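Chitin binding domain (Burkholderia pseudomallei, PDB 3UAM) probably acts as a copper-dependent lytic polysaccharide monooxygenase of family AA10, binding chitin or a related polysaccharide and cleaving its chains by oxidation. Local coordinates at residues A[59-64]-A[70-75]; A[116-121]-A[127-132]; A[157-162]-A[171-176]; A[29-34]-A[43-48]. All blocks are in the same frame, centred on the assembly; numbering follows the deposited sequence. Where two conformers were deposited one is given.

Interaction 1 of 4, residues A[59-64]-A[70-75]; sequences SGLRDP and VANGMP
The carboxamide of Asn72 shows how one flat side-chain group can complete the pairing of two loop segments. Its OD1 meets Leu61 N at 2.8 Å with the donor nearly in line with the C=O bond, although the N-H itself is bent away (133° at the hydrogen). At the other end of the group, ND2 bonds to the carbonyls of Lys52 and Gln58, which fixes the rotation of the amide. The second flat group, the guanidinium of Arg62, has Ala71 CB only obliquely beside it and turns its NH2 to Asp69 O. Between strand 49-51 and helix 98-101 the chain doubles back on itself: 59-62 and 71-74 run roughly antiparallel in an irregular surface loop without strand geometry. Asn72 N donates to Leu61 O at 3.1 Å, while Gly60 N reaches Asn72 O at 2.8 Å. Because CG of Asn72 sits between its backbone N and carbonyl carbon (chi1 71°), the amide folds toward the opposing backbone and lies alongside the Leu61 side chain. Ala71 CA makes a C-H...O contact of 3.2 Å with Leu61 O, and Ser59 CB rests 3.5 Å from Gly73 C.

Interaction 2 of 4, residues A[116-121]-A[127-132]; sequences ISWSYS and RRWTYW
Trp129 illustrates how a single indole can serve two neighbours on an opposing sheet. Its CG lies opposite the carbonyl carbon (chi1 -65°), which carries the indole across toward strand 116-121. Its NE1 donates to Tyr120 OH at 3.0 Å, with the oxygen near the indole plane and the N-H bent to 142°. The same phenol oxygen bonds to Thr179 OG1, so it has a polar partner on each of two strands. One atom away on the indole rim, CD1 of Trp129 stands 3.5 Å above one face of Trp118, displaced toward the rim of that ring. This is an edge-to-face pair, the five-membered rings having centroids 4.7 Å apart and planes at 56°. Beyond the two segments, Trp129 also stacks on Trp198 and meets His181 edge-to-face. At Tyr131, Trp118 NE1 donates to Tyr131 OH at 3.0 Å, the oxygen lying in the plane of the Trp118 indole; His181 ND1 is a second partner of that oxygen. CE1 of Tyr131 packs against Ile116 CG2 at 3.9 Å, the two side chains lying antiparallel, side by side. The strand axes approach no closer than 11.3 Å, so the contact is carried by side chains across the interior. Such aromatic filling between the three-stranded and the mixed sheet forms part of the core of the immunoglobulin-like β-sandwich of AA10 monooxygenases.

Interaction 3 of 4, residues A[157-162]-A[171-176]; sequences YLNTYQ and KELIPQ
Apolar packing comes first, and Leu173 and Tyr161 carry most of it: CD2 of Leu173 touches Asn159 CB at 3.6 Å and Tyr161 CB at 3.8 Å, filling the angle between these two residues of the 157-162 segment, while CD1 lies at the edge of the Tyr161 ring. Glu172 contributes its aliphatic part, with CB 3.4 Å from Tyr161 CB and CG 3.7 Å from Tyr161 CD1. With CG of Tyr161 anti to the backbone N (chi1 -176°), its ring extends past Glu172; the ring runs roughly perpendicular to the glutamate chain, its plane turned 60° from that of the carboxylate.

Polar links are indirect. No hydrogen bond joins the segments directly, but one water spans them, accepting from Tyr161 N at 3.1 Å and donating to Glu172 O, also at 3.1 Å. The polar ends of the two central side chains are held by other residues: Asn159 ND2 bonds to Thr126 O, and Tyr161 OH to Asp168 N. Arg127 NH1 gathers the carbonyl oxygens of Asn159 and Tyr161, fixing the backbone that carries both side chains.

Helix 169-173 ends here, Ile174 being the first residue to leave helical geometry. The contact therefore packs a short helix against the loop leaving strand 155-158, within the connection that crosses from the mixed sheet to strand 179-184 of the other sheet in the β-sandwich of this AA10 domain.

Interaction 4 of 4, residues A[29-34]-A[43-48]; sequences SRAVYL and GQVNEL
Ala31 and Val45 bring two short helices together, with their CA atoms 5.3 Å apart. Both helices belong to the insertion that follows the first strand, 21-26, of the β-sandwich, a region that probably corresponds to the L2 loop of AA10 monooxygenases. Ala31 CB, being small, permits this closeness and meets Leu48 CD1 at 3.7 Å, just after helix 42-45 has ended. Val45 was deposited in two conformers; in the one described its branches divide the work, CG1 resting against Val32 CG2 at 3.8 Å and CG2 standing 3.4 Å from Ala31 O. With CG1 of Val45 anti to the backbone N (chi1 173°), both methyls face helix 30-36, but this holds for that conformer only and is tentative. No hydrogen bond joins the segments; the contact is buried van der Waals packing, mostly between apolar groups.

The next shell ties both helices to strands 21-26 and 205-215 and to nearby loops. Leu48 shares backbone bonding with Tyr208 and lays its side chain on Gln209, while Asn46, beside Val45, bonds through OD1 to Arg23 NH1. On the other helix, Arg30 forms a salt bridge with Asp212 and a cation-pi contact with Trp103. Ser29, at the N-cap position just before that helix, bonds through OG to Gln209 OE1. The capping bond runs from Val32 N to Ser29 OG, 3.2 Å long and close to straight at 165°.

Overall arrangement
From the N terminus the four contacts follow in series, none nested in or crossing another. Interaction 4 closes first, folding the helical insertion after strand 21-26 back on itself. Interaction 1 closes a loop in the long excursion between strand 49-51 and helix 98-101. Interaction 2 then spans the turn joining strands 113-121 and 126-133, tying the two sheets face to face, and interaction 3 closes the loop between strand 155-158 and the end of helix 169-173. Strand 126-133 is the common element: Arg128 makes a salt bridge with Asp63 of interaction 1, and backbone pairing with strand 155-158 leads into interaction 3. Interaction 4 touches none of the others; its nearest atoms are about 5 Å from interaction 2.

Interaction 1 of 4, residues A[59-64]-A[70-75]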
loop_
_atom_site.group_PDB
_atom_site.type_symbol
_atom_site.label_atom_id
_atom_site.label_comp_id
_atom_site.label_asym_id
_atom_site.label_seq_id
_atom_site.Cartn_x
_atom_site.Cartn_y
_atom_site.Cartn_z
ATOM N N SER A 59 -16.592 2.232 6.745
ATOM C CA SER A 59 -15.821 2.807 7.857
ATOM C C SER A 59 -16.336 2.313 9.205
ATOM O O SER A 59 -17.397 1.696 9.293
ATOM C CB SER A 59 -15.920 4.333 7.834
ATOM O OG SER A 59 -17.280 4.713 7.897
ATOM N N GLY A 60 -15.583 2.623 10.253
ATOM C CA GLY A 60 -16.012 2.380 11.624
ATOM C C GLY A 60 -15.741 0.980 12.149
ATOM O O GLY A 60 -16.105 0.670 13.284
ATOM N N LEU A 61 -15.083 0.148 11.338
ATOM C CA LEU A 61 -14.639 -1.176 11.762
ATOM C C LEU A 61 -13.522 -1.049 12.787
ATOM O O LEU A 61 -12.642 -0.191 12.651
ATOM C CB LEU A 61 -14.136 -1.996 10.566
ATOM C CG LEU A 61 -15.255 -2.481 9.662
ATOM C CD1 LEU A 61 -14.672 -3.053 8.372
ATOM C CD2 LEU A 61 -16.119 -3.496 10.413
ATOM N N ARG A 62 -13.539 -1.914 13.794
ATOM C CA ARG A 62 -12.405 -2.024 14.703
ATOM C C ARG A 62 -11.329 -2.901 14.076
ATOM O O ARG A 62 -11.602 -3.735 13.219
ATOM C CB ARG A 62 -12.828 -2.598 16.069
ATOM C CG ARG A 62 -13.940 -1.824 16.764
ATOM C CD ARG A 62 -13.716 -0.323 16.791
ATOM N NE ARG A 62 -12.515 0.076 17.552
ATOM C CZ ARG A 62 -12.524 0.738 18.706
ATOM N NH1 ARG A 62 -13.661 1.093 19.266
ATOM N NH2 ARG A 62 -11.383 1.069 19.300
ATOM N N ASP A 63 -10.101 -2.704 14.517
ATOM C CA ASP A 63 -9.000 -3.534 14.071
ATOM C C ASP A 63 -9.211 -4.989 14.553
ATOM O O ASP A 63 -9.476 -5.212 15.724
ATOM C CB ASP A 63 -7.699 -2.961 14.596
ATOM C CG ASP A 63 -6.486 -3.594 13.955
ATOM O OD1 ASP A 63 -6.151 -4.735 14.333
ATOM O OD2 ASP A 63 -5.865 -2.947 13.088
ATOM N N PRO A 64 -9.086 -5.976 13.649
ATOM C CA PRO A 64 -9.279 -7.385 14.022
ATOM C C PRO A 64 -8.257 -7.922 15.051
ATOM O O PRO A 64 -8.553 -8.875 15.768
ATOM C CB PRO A 64 -9.084 -8.120 12.685
ATOM C CG PRO A 64 -8.150 -7.266 11.936
ATOM C CD PRO A 64 -8.586 -5.851 12.264
ATOM N N VAL A 70 -7.683 2.900 16.656
ATOM C CA VAL A 70 -8.696 3.809 16.146
ATOM C C VAL A 70 -9.368 3.132 14.972
ATOM O O VAL A 70 -8.698 2.508 14.131
ATOM C CB VAL A 70 -8.082 5.158 15.716
ATOM C CG1 VAL A 70 -9.083 5.975 14.899
ATOM C CG2 VAL A 70 -7.553 5.908 16.941
ATOM N N ALA A 71 -10.692 3.216 14.943
ATOM C CA ALA A 71 -11.503 2.594 13.874
ATOM C C ALA A 71 -11.205 3.196 12.494
ATOM O O ALA A 71 -10.785 4.360 12.388
ATOM C CB ALA A 71 -12.987 2.734 14.193
ATOM N N ASN A 72 -11.405 2.407 11.442
ATOM C CA ASN A 72 -11.036 2.880 10.103
ATOM C C ASN A 72 -11.958 3.962 9.590
ATOM O O ASN A 72 -13.131 4.027 9.950
ATOM C CB ASN A 72 -10.918 1.746 9.078
ATOM C CG ASN A 72 -12.244 1.128 8.692
ATOM O OD1 ASN A 72 -13.200 1.110 9.471
ATOM N ND2 ASN A 72 -12.294 0.579 7.472
ATOM N N GLY A 73 -11.401 4.826 8.761
ATOM C CA GLY A 73 -12.221 5.679 7.892
ATOM C C GLY A 73 -12.624 4.887 6.665
ATOM O O GLY A 73 -12.330 3.689 6.560
ATOM N N MET A 74 -13.276 5.543 5.716
ATOM C CA MET A 74 -13.731 4.849 4.496
ATOM C C MET A 74 -12.554 4.435 3.631
ATOM O O MET A 74 -11.748 5.273 3.244
ATOM C CB MET A 74 -14.669 5.733 3.688
ATOM C CG MET A 74 -15.298 5.041 2.467
ATOM S SD MET A 74 -16.348 3.611 2.857
ATOM C CE MET A 74 -17.862 4.415 3.365
ATOM N N PRO A 75 -12.395 3.128 3.377
ATOM C CA PRO A 75 -11.269 2.760 2.517
ATOM C C PRO A 75 -11.454 3.259 1.067
ATOM O O PRO A 75 -12.553 3.633 0.683
ATOM C CB PRO A 75 -11.255 1.221 2.585
ATOM C CG PRO A 75 -11.980 0.887 3.844
ATOM C CD PRO A 75 -13.064 1.931 3.925
#

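Interaction 2 of 4, residues A[116-121]-A[127-132]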
loop_
_atom_site.group_PDB
_atom_site.type_symbol
_atom_site.label_atom_id
_atom_site.label_comp_id
_atom_site.label_asym_id
_atom_site.label_seq_id
_atom_site.Cartn_x
_atom_site.Cartn_y
_atom_site.Cartn_z
ATOM N N ILE A 116 11.259 -5.263 -0.123
ATOM C CA ILE A 116 10.496 -4.018 -0.160
ATOM C C ILE A 116 11.073 -3.054 0.866
ATOM O O ILE A 116 11.313 -3.459 2.031
ATOM C CB ILE A 116 9.028 -4.234 0.243
ATOM C CG1 ILE A 116 8.386 -5.379 -0.551
ATOM C CG2 ILE A 116 8.228 -2.929 0.109
ATOM C CD1 ILE A 116 8.326 -5.166 -2.037
ATOM N N SER A 117 11.320 -1.806 0.454
ATOM C CA SER A 117 11.741 -0.777 1.386
ATOM C C SER A 117 10.728 0.365 1.435
ATOM O O SER A 117 10.440 0.995 0.421
ATOM C CB SER A 117 13.111 -0.206 1.014
ATOM O OG SER A 117 14.155 -1.158 1.167
ATOM N N TRP A 118 10.239 0.640 2.632
ATOM C CA TRP A 118 9.487 1.875 2.952
ATOM C C TRP A 118 10.376 2.942 3.518
ATOM O O TRP A 118 11.262 2.646 4.318
ATOM C CB TRP A 118 8.442 1.602 4.001
ATOM C CG TRP A 118 7.290 0.770 3.536
ATOM C CD1 TRP A 118 7.214 -0.620 3.452
ATOM C CD2 TRP A 118 5.976 1.251 3.122
ATOM N NE1 TRP A 118 5.981 -1.003 3.013
ATOM C CE2 TRP A 118 5.201 0.077 2.783
ATOM C CE3 TRP A 118 5.393 2.510 2.990
ATOM C CZ2 TRP A 118 3.891 0.171 2.340
ATOM C CZ3 TRP A 118 4.078 2.587 2.549
ATOM C CH2 TRP A 118 3.350 1.443 2.229
ATOM N N SER A 119 10.145 4.195 3.118
ATOM C CA SER A 119 10.753 5.348 3.776
ATOM C C SER A 119 9.638 6.283 4.217
ATOM O O SER A 119 8.503 6.169 3.748
ATOM C CB SER A 119 11.724 6.073 2.867
ATOM O OG SER A 119 12.544 6.953 3.621
ATOM N N TYR A 120 9.987 7.205 5.104
ATOM C CA TYR A 120 9.020 7.981 5.848
ATOM C C TYR A 120 9.552 9.372 6.134
ATOM O O TYR A 120 10.747 9.649 6.019
ATOM C CB TYR A 120 8.708 7.321 7.216
ATOM C CG TYR A 120 8.350 5.856 7.193
ATOM C CD1 TYR A 120 7.060 5.429 6.862
ATOM C CD2 TYR A 120 9.295 4.886 7.510
ATOM C CE1 TYR A 120 6.732 4.094 6.850
ATOM C CE2 TYR A 120 8.977 3.542 7.501
ATOM C CZ TYR A 120 7.691 3.147 7.173
ATOM O OH TYR A 120 7.371 1.816 7.182
ATOM N N SER A 121 8.632 10.234 6.514
ATOM C CA SER A 121 8.958 11.387 7.322
ATOM C C SER A 121 7.958 11.407 8.500
ATOM O O SER A 121 6.741 11.234 8.284
ATOM C CB SER A 121 8.879 12.650 6.478
ATOM O OG SER A 121 9.278 13.745 7.252
ATOM N N ARG A 127 0.265 -0.404 13.055
ATOM C CA ARG A 127 -0.299 -1.705 13.416
ATOM C C ARG A 127 0.243 -2.815 12.534
ATOM O O ARG A 127 0.606 -3.860 13.027
ATOM C CB ARG A 127 -1.833 -1.702 13.382
ATOM C CG ARG A 127 -2.455 -3.009 13.852
ATOM C CD ARG A 127 -1.910 -3.470 15.201
ATOM N NE ARG A 127 -2.082 -2.460 16.236
ATOM C CZ ARG A 127 -1.420 -2.424 17.393
ATOM N NH1 ARG A 127 -0.487 -3.320 17.664
ATOM N NH2 ARG A 127 -1.646 -1.442 18.261
ATOM N N ARG A 128 0.295 -2.578 11.230
ATOM C CA ARG A 128 0.756 -3.592 10.285
ATOM C C ARG A 128 1.160 -3.004 8.923
ATOM O O ARG A 128 0.864 -1.849 8.604
ATOM C CB ARG A 128 -0.319 -4.669 10.095
ATOM C CG ARG A 128 -1.560 -4.182 9.358
ATOM C CD ARG A 128 -2.628 -5.253 9.099
ATOM N NE ARG A 128 -3.173 -5.829 10.332
ATOM C CZ ARG A 128 -3.970 -5.179 11.180
ATOM N NH1 ARG A 128 -4.306 -3.908 10.962
ATOM N NH2 ARG A 128 -4.422 -5.793 12.265
ATOM N N TRP A 129 1.863 -3.832 8.149
ATOM C CA TRP A 129 2.050 -3.653 6.734
ATOM C C TRP A 129 1.514 -4.902 6.098
ATOM O O TRP A 129 1.734 -6.002 6.601
ATOM C CB TRP A 129 3.520 -3.574 6.381
ATOM C CG TRP A 129 4.267 -2.406 6.926
ATOM C CD1 TRP A 129 4.615 -1.229 6.268
ATOM C CD2 TRP A 129 4.835 -2.281 8.258
ATOM N NE1 TRP A 129 5.354 -0.411 7.090
ATOM C CE2 TRP A 129 5.520 -0.981 8.294
ATOM C CE3 TRP A 129 4.877 -3.099 9.376
ATOM C CZ2 TRP A 129 6.187 -0.537 9.423
ATOM C CZ3 TRP A 129 5.552 -2.640 10.513
ATOM C CH2 TRP A 129 6.189 -1.374 10.526
ATOM N N THR A 130 0.810 -4.739 4.989
ATOM C CA THR A 130 0.170 -5.836 4.295
ATOM C C THR A 130 0.525 -5.723 2.811
ATOM O O THR A 130 0.643 -4.598 2.285
ATOM C CB THR A 130 -1.359 -5.771 4.428
ATOM O OG1 THR A 130 -1.740 -5.930 5.806
ATOM C CG2 THR A 130 -1.962 -6.921 3.664
ATOM N N TYR A 131 0.729 -6.872 2.169
ATOM C CA TYR A 131 1.037 -6.933 0.753
ATOM C C TYR A 131 0.003 -7.812 0.056
ATOM O O TYR A 131 -0.156 -8.960 0.388
ATOM C CB TYR A 131 2.451 -7.442 0.531
ATOM C CG TYR A 131 3.473 -6.549 1.199
ATOM C CD1 TYR A 131 3.990 -5.452 0.524
ATOM C CD2 TYR A 131 3.889 -6.775 2.507
ATOM C CE1 TYR A 131 4.908 -4.615 1.117
ATOM C CE2 TYR A 131 4.820 -5.942 3.101
ATOM C CZ TYR A 131 5.321 -4.850 2.397
ATOM O OH TYR A 131 6.233 -3.968 2.944
ATOM N N TRP A 132 -0.673 -7.233 -0.922
ATOM C CA TRP A 132 -1.743 -7.873 -1.680
ATOM C C TRP A 132 -1.320 -8.042 -3.120
ATOM O O TRP A 132 -0.635 -7.170 -3.683
ATOM C CB TRP A 132 -3.017 -6.996 -1.647
ATOM C CG TRP A 132 -3.492 -6.610 -0.263
ATOM C CD1 TRP A 132 -3.158 -5.471 0.473
ATOM C CD2 TRP A 132 -4.409 -7.375 0.606
ATOM N NE1 TRP A 132 -3.816 -5.482 1.700
ATOM C CE2 TRP A 132 -4.561 -6.603 1.834
ATOM C CE3 TRP A 132 -5.083 -8.573 0.482
ATOM C CZ2 TRP A 132 -5.341 -7.052 2.891
ATOM C CZ3 TRP A 132 -5.869 -9.014 1.548
ATOM C CH2 TRP A 132 -6.012 -8.254 2.720
#

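Interaction 3 of 4, residues A[157-162]-A[171-176]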
loop_
_atom_site.group_PDB
_atom_site.type_symbol
_atom_site.label_atom_id
_atom_site.label_comp_id
_atom_site.label_asym_id
_atom_site.label_seq_id
_atom_site.Cartn_x
_atom_site.Cartn_y
_atom_site.Cartn_z
ATOM N N TYR A 157 2.876 -8.191 7.975
ATOM C CA TYR A 157 3.752 -7.987 9.131
ATOM C C TYR A 157 2.961 -7.238 10.195
ATOM O O TYR A 157 2.641 -6.051 10.027
ATOM C CB TYR A 157 4.985 -7.176 8.731
ATOM C CG TYR A 157 5.875 -7.866 7.728
ATOM C CD1 TYR A 157 5.632 -7.742 6.369
ATOM C CD2 TYR A 157 6.981 -8.633 8.148
ATOM C CE1 TYR A 157 6.443 -8.359 5.433
ATOM C CE2 TYR A 157 7.791 -9.281 7.218
ATOM C CZ TYR A 157 7.514 -9.122 5.857
ATOM O OH TYR A 157 8.299 -9.715 4.913
ATOM N N LEU A 158 2.628 -7.933 11.275
ATOM C CA LEU A 158 1.779 -7.385 12.319
ATOM C C LEU A 158 2.577 -6.980 13.548
ATOM O O LEU A 158 3.287 -7.815 14.111
ATOM C CB LEU A 158 0.758 -8.434 12.733
ATOM C CG LEU A 158 -0.189 -8.108 13.904
ATOM C CD1 LEU A 158 -1.077 -6.904 13.605
ATOM C CD2 LEU A 158 -1.010 -9.342 14.277
ATOM N N ASN A 159 2.434 -5.725 13.980
ATOM C CA ASN A 159 2.977 -5.284 15.278
ATOM C C ASN A 159 1.983 -5.696 16.347
ATOM O O ASN A 159 0.800 -5.497 16.183
ATOM C CB ASN A 159 3.206 -3.761 15.319
ATOM C CG ASN A 159 4.445 -3.336 14.559
ATOM O OD1 ASN A 159 5.361 -4.133 14.369
ATOM N ND2 ASN A 159 4.486 -2.066 14.127
ATOM N N THR A 160 2.457 -6.272 17.440
ATOM C CA THR A 160 1.566 -6.802 18.465
ATOM C C THR A 160 1.392 -5.898 19.681
ATOM O O THR A 160 0.527 -6.155 20.516
ATOM C CB THR A 160 2.067 -8.162 18.974
ATOM O OG1 THR A 160 3.365 -7.990 19.577
ATOM C CG2 THR A 160 2.145 -9.204 17.796
ATOM N N TYR A 161 2.168 -4.825 19.792
ATOM C CA TYR A 161 2.143 -4.047 21.037
ATOM C C TYR A 161 0.805 -3.302 21.197
ATOM O O TYR A 161 0.378 -2.580 20.287
ATOM C CB TYR A 161 3.295 -3.062 21.123
ATOM C CG TYR A 161 3.306 -2.343 22.454
ATOM C CD1 TYR A 161 3.844 -2.943 23.581
ATOM C CD2 TYR A 161 2.725 -1.094 22.586
ATOM C CE1 TYR A 161 3.813 -2.310 24.809
ATOM C CE2 TYR A 161 2.687 -0.444 23.798
ATOM C CZ TYR A 161 3.221 -1.048 24.907
ATOM O OH TYR A 161 3.172 -0.379 26.097
ATOM N N GLN A 162 0.156 -3.488 22.342
ATOM C CA GLN A 162 -1.159 -2.870 22.622
ATOM C C GLN A 162 -1.286 -2.525 24.095
ATOM O O GLN A 162 -0.709 -3.211 24.919
ATOM C CB GLN A 162 -2.291 -3.835 22.260
ATOM C CG GLN A 162 -2.365 -4.285 20.815
ATOM C CD GLN A 162 -3.386 -5.401 20.581
ATOM O OE1 GLN A 162 -4.529 -5.295 20.984
ATOM N NE2 GLN A 162 -2.962 -6.463 19.898
ATOM N N LYS A 171 8.650 2.986 20.889
ATOM C CA LYS A 171 9.640 1.989 20.501
ATOM C C LYS A 171 9.048 0.755 19.804
ATOM O O LYS A 171 9.660 0.214 18.860
ATOM C CB LYS A 171 10.430 1.533 21.745
ATOM N N GLU A 172 7.887 0.281 20.276
ATOM C CA GLU A 172 7.286 -0.935 19.732
ATOM C C GLU A 172 6.485 -0.687 18.461
ATOM O O GLU A 172 6.317 -1.596 17.674
ATOM C CB GLU A 172 6.381 -1.627 20.768
ATOM C CG GLU A 172 7.083 -2.041 22.052
ATOM C CD GLU A 172 8.306 -2.904 21.807
ATOM O OE1 GLU A 172 9.439 -2.516 22.182
ATOM O OE2 GLU A 172 8.146 -3.975 21.209
ATOM N N LEU A 173 5.963 0.514 18.256
ATOM C CA LEU A 173 5.093 0.740 17.098
ATOM C C LEU A 173 5.627 1.705 16.049
ATOM O O LEU A 173 5.122 1.697 14.922
ATOM C CB LEU A 173 3.682 1.180 17.532
ATOM C CG LEU A 173 2.956 0.204 18.478
ATOM C CD1 LEU A 173 1.593 0.750 18.899
ATOM C CD2 LEU A 173 2.819 -1.171 17.850
ATOM N N ILE A 174 6.600 2.550 16.383
ATOM C CA ILE A 174 7.024 3.574 15.405
ATOM C C ILE A 174 8.344 3.200 14.732
ATOM O O ILE A 174 9.348 3.066 15.417
ATOM C CB ILE A 174 7.218 4.969 16.026
ATOM C CG1 ILE A 174 5.969 5.413 16.821
ATOM C CG2 ILE A 174 7.547 5.987 14.915
ATOM C CD1 ILE A 174 6.218 6.682 17.631
ATOM N N PRO A 175 8.349 3.051 13.399
ATOM C CA PRO A 175 9.614 2.854 12.682
ATOM C C PRO A 175 10.639 3.925 13.042
ATOM O O PRO A 175 10.282 5.097 13.174
ATOM C CB PRO A 175 9.219 2.990 11.210
ATOM C CG PRO A 175 7.767 2.650 11.165
ATOM C CD PRO A 175 7.197 3.117 12.480
ATOM N N GLN A 176 11.887 3.510 13.224
ATOM C CA GLN A 176 12.994 4.420 13.511
ATOM C C GLN A 176 13.832 4.662 12.239
ATOM O O GLN A 176 14.821 5.423 12.246
ATOM C CB GLN A 176 13.871 3.834 14.639
HETATM O O HOH W 1 4.896 -4.244 18.336
#

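Interaction 4 of 4, residues A[29-34]-A[43-48]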
loop_
_atom_site.group_PDB
_atom_site.type_symbol
_atom_site.label_atom_id
_atom_site.label_comp_id
_atom_site.label_asym_id
_atom_site.label_seq_id
_atom_site.Cartn_x
_atom_site.Cartn_y
_atom_site.Cartn_z
ATOM N N SER A 29 7.619 2.407 -6.348
ATOM C CA SER A 29 6.189 2.318 -6.473
ATOM C C SER A 29 5.764 3.126 -7.708
ATOM O O SER A 29 6.542 3.916 -8.249
ATOM C CB SER A 29 5.509 2.836 -5.209
ATOM O OG SER A 29 5.571 4.243 -5.140
ATOM N N ARG A 30 4.531 2.901 -8.143
ATOM C CA ARG A 30 3.976 3.642 -9.253
ATOM C C ARG A 30 4.097 5.143 -9.006
ATOM O O ARG A 30 4.477 5.891 -9.912
ATOM C CB ARG A 30 2.522 3.245 -9.465
ATOM C CG ARG A 30 1.843 3.945 -10.621
ATOM C CD ARG A 30 0.382 3.595 -10.687
ATOM N NE ARG A 30 0.140 2.180 -10.993
ATOM C CZ ARG A 30 -1.086 1.648 -11.147
ATOM N NH1 ARG A 30 -2.156 2.413 -11.075
ATOM N NH2 ARG A 30 -1.248 0.352 -11.417
ATOM N N ALA A 31 3.788 5.571 -7.784
ATOM C CA ALA A 31 3.805 7.001 -7.457
ATOM C C ALA A 31 5.238 7.540 -7.477
ATOM O O ALA A 31 5.468 8.651 -7.965
ATOM C CB ALA A 31 3.150 7.275 -6.120
ATOM N N VAL A 32 6.186 6.758 -6.957
ATOM C CA VAL A 32 7.618 7.150 -6.988
ATOM C C VAL A 32 8.091 7.348 -8.434
ATOM O O VAL A 32 8.793 8.320 -8.745
ATOM C CB VAL A 32 8.510 6.133 -6.254
ATOM C CG1 VAL A 32 9.993 6.332 -6.588
ATOM C CG2 VAL A 32 8.270 6.246 -4.754
ATOM N N TYR A 33 7.693 6.444 -9.323
ATOM C CA TYR A 33 8.060 6.598 -10.723
ATOM C C TYR A 33 7.427 7.866 -11.310
ATOM O O TYR A 33 8.047 8.532 -12.126
ATOM C CB TYR A 33 7.614 5.403 -11.551
ATOM C CG TYR A 33 8.564 4.244 -11.681
ATOM C CD1 TYR A 33 9.941 4.413 -11.793
ATOM C CD2 TYR A 33 8.057 2.963 -11.780
ATOM C CE1 TYR A 33 10.779 3.314 -11.965
ATOM C CE2 TYR A 33 8.873 1.877 -11.934
ATOM C CZ TYR A 33 10.222 2.052 -12.030
ATOM O OH TYR A 33 10.969 0.930 -12.223
ATOM N N LEU A 34 6.200 8.204 -10.914
ATOM C CA LEU A 34 5.615 9.464 -11.383
ATOM C C LEU A 34 6.391 10.668 -10.848
ATOM O O LEU A 34 6.650 11.630 -11.584
ATOM C CB LEU A 34 4.131 9.562 -11.039
ATOM C CG LEU A 34 3.210 8.657 -11.870
ATOM C CD1 LEU A 34 1.750 9.039 -11.627
ATOM C CD2 LEU A 34 3.533 8.706 -13.355
ATOM N N GLY A 43 5.459 15.577 -1.578
ATOM C CA GLY A 43 4.341 15.416 -0.640
ATOM C C GLY A 43 3.307 14.429 -1.176
ATOM O O GLY A 43 2.903 13.472 -0.504
ATOM N N GLN A 44 2.903 14.657 -2.417
ATOM C CA GLN A 44 1.896 13.834 -3.081
ATOM C C GLN A 44 2.230 12.335 -3.098
ATOM O O GLN A 44 1.365 11.512 -2.801
ATOM C CB GLN A 44 1.691 14.344 -4.515
ATOM C CG GLN A 44 0.961 15.690 -4.587
ATOM C CD GLN A 44 0.838 16.217 -6.008
ATOM O OE1 GLN A 44 1.670 15.924 -6.862
ATOM N NE2 GLN A 44 -0.208 16.985 -6.273
ATOM N N VAL A 45 3.469 11.977 -3.455
ATOM C CA VAL A 45 3.917 10.572 -3.476
ATOM C C VAL A 45 3.787 9.921 -2.101
ATOM O O VAL A 45 3.496 8.727 -1.988
ATOM C CB VAL A 45 5.392 10.455 -3.925
ATOM C CG1 VAL A 45 5.902 9.022 -3.775
ATOM C CG2 VAL A 45 5.531 10.907 -5.369
ATOM N N ASN A 46 4.022 10.730 -1.067
ATOM C CA ASN A 46 4.073 10.297 0.336
ATOM C C ASN A 46 2.746 10.424 1.131
ATOM O O ASN A 46 2.715 10.126 2.339
ATOM C CB ASN A 46 5.120 11.142 1.066
ATOM C CG ASN A 46 6.535 10.664 0.817
ATOM O OD1 ASN A 46 6.904 9.587 1.266
ATOM N ND2 ASN A 46 7.313 11.432 0.063
ATOM N N GLU A 47 1.671 10.846 0.452
ATOM C CA GLU A 47 0.396 11.129 1.100
ATOM C C GLU A 47 -0.772 10.437 0.367
ATOM O O GLU A 47 -1.843 11.026 0.189
ATOM C CB GLU A 47 0.167 12.638 1.173
ATOM C CG GLU A 47 1.082 13.351 2.142
ATOM C CD GLU A 47 1.043 14.873 2.029
ATOM O OE1 GLU A 47 0.049 15.451 1.550
ATOM O OE2 GLU A 47 2.035 15.519 2.433
ATOM N N LEU A 48 -0.560 9.178 -0.018
ATOM C CA LEU A 48 -1.590 8.375 -0.632
ATOM C C LEU A 48 -2.343 7.698 0.519
ATOM O O LEU A 48 -2.281 6.484 0.718
ATOM C CB LEU A 48 -0.989 7.398 -1.636
ATOM C CG LEU A 48 -0.167 8.039 -2.774
ATOM C CD1 LEU A 48 0.318 6.974 -3.751
ATOM C CD2 LEU A 48 -0.936 9.160 -3.501
#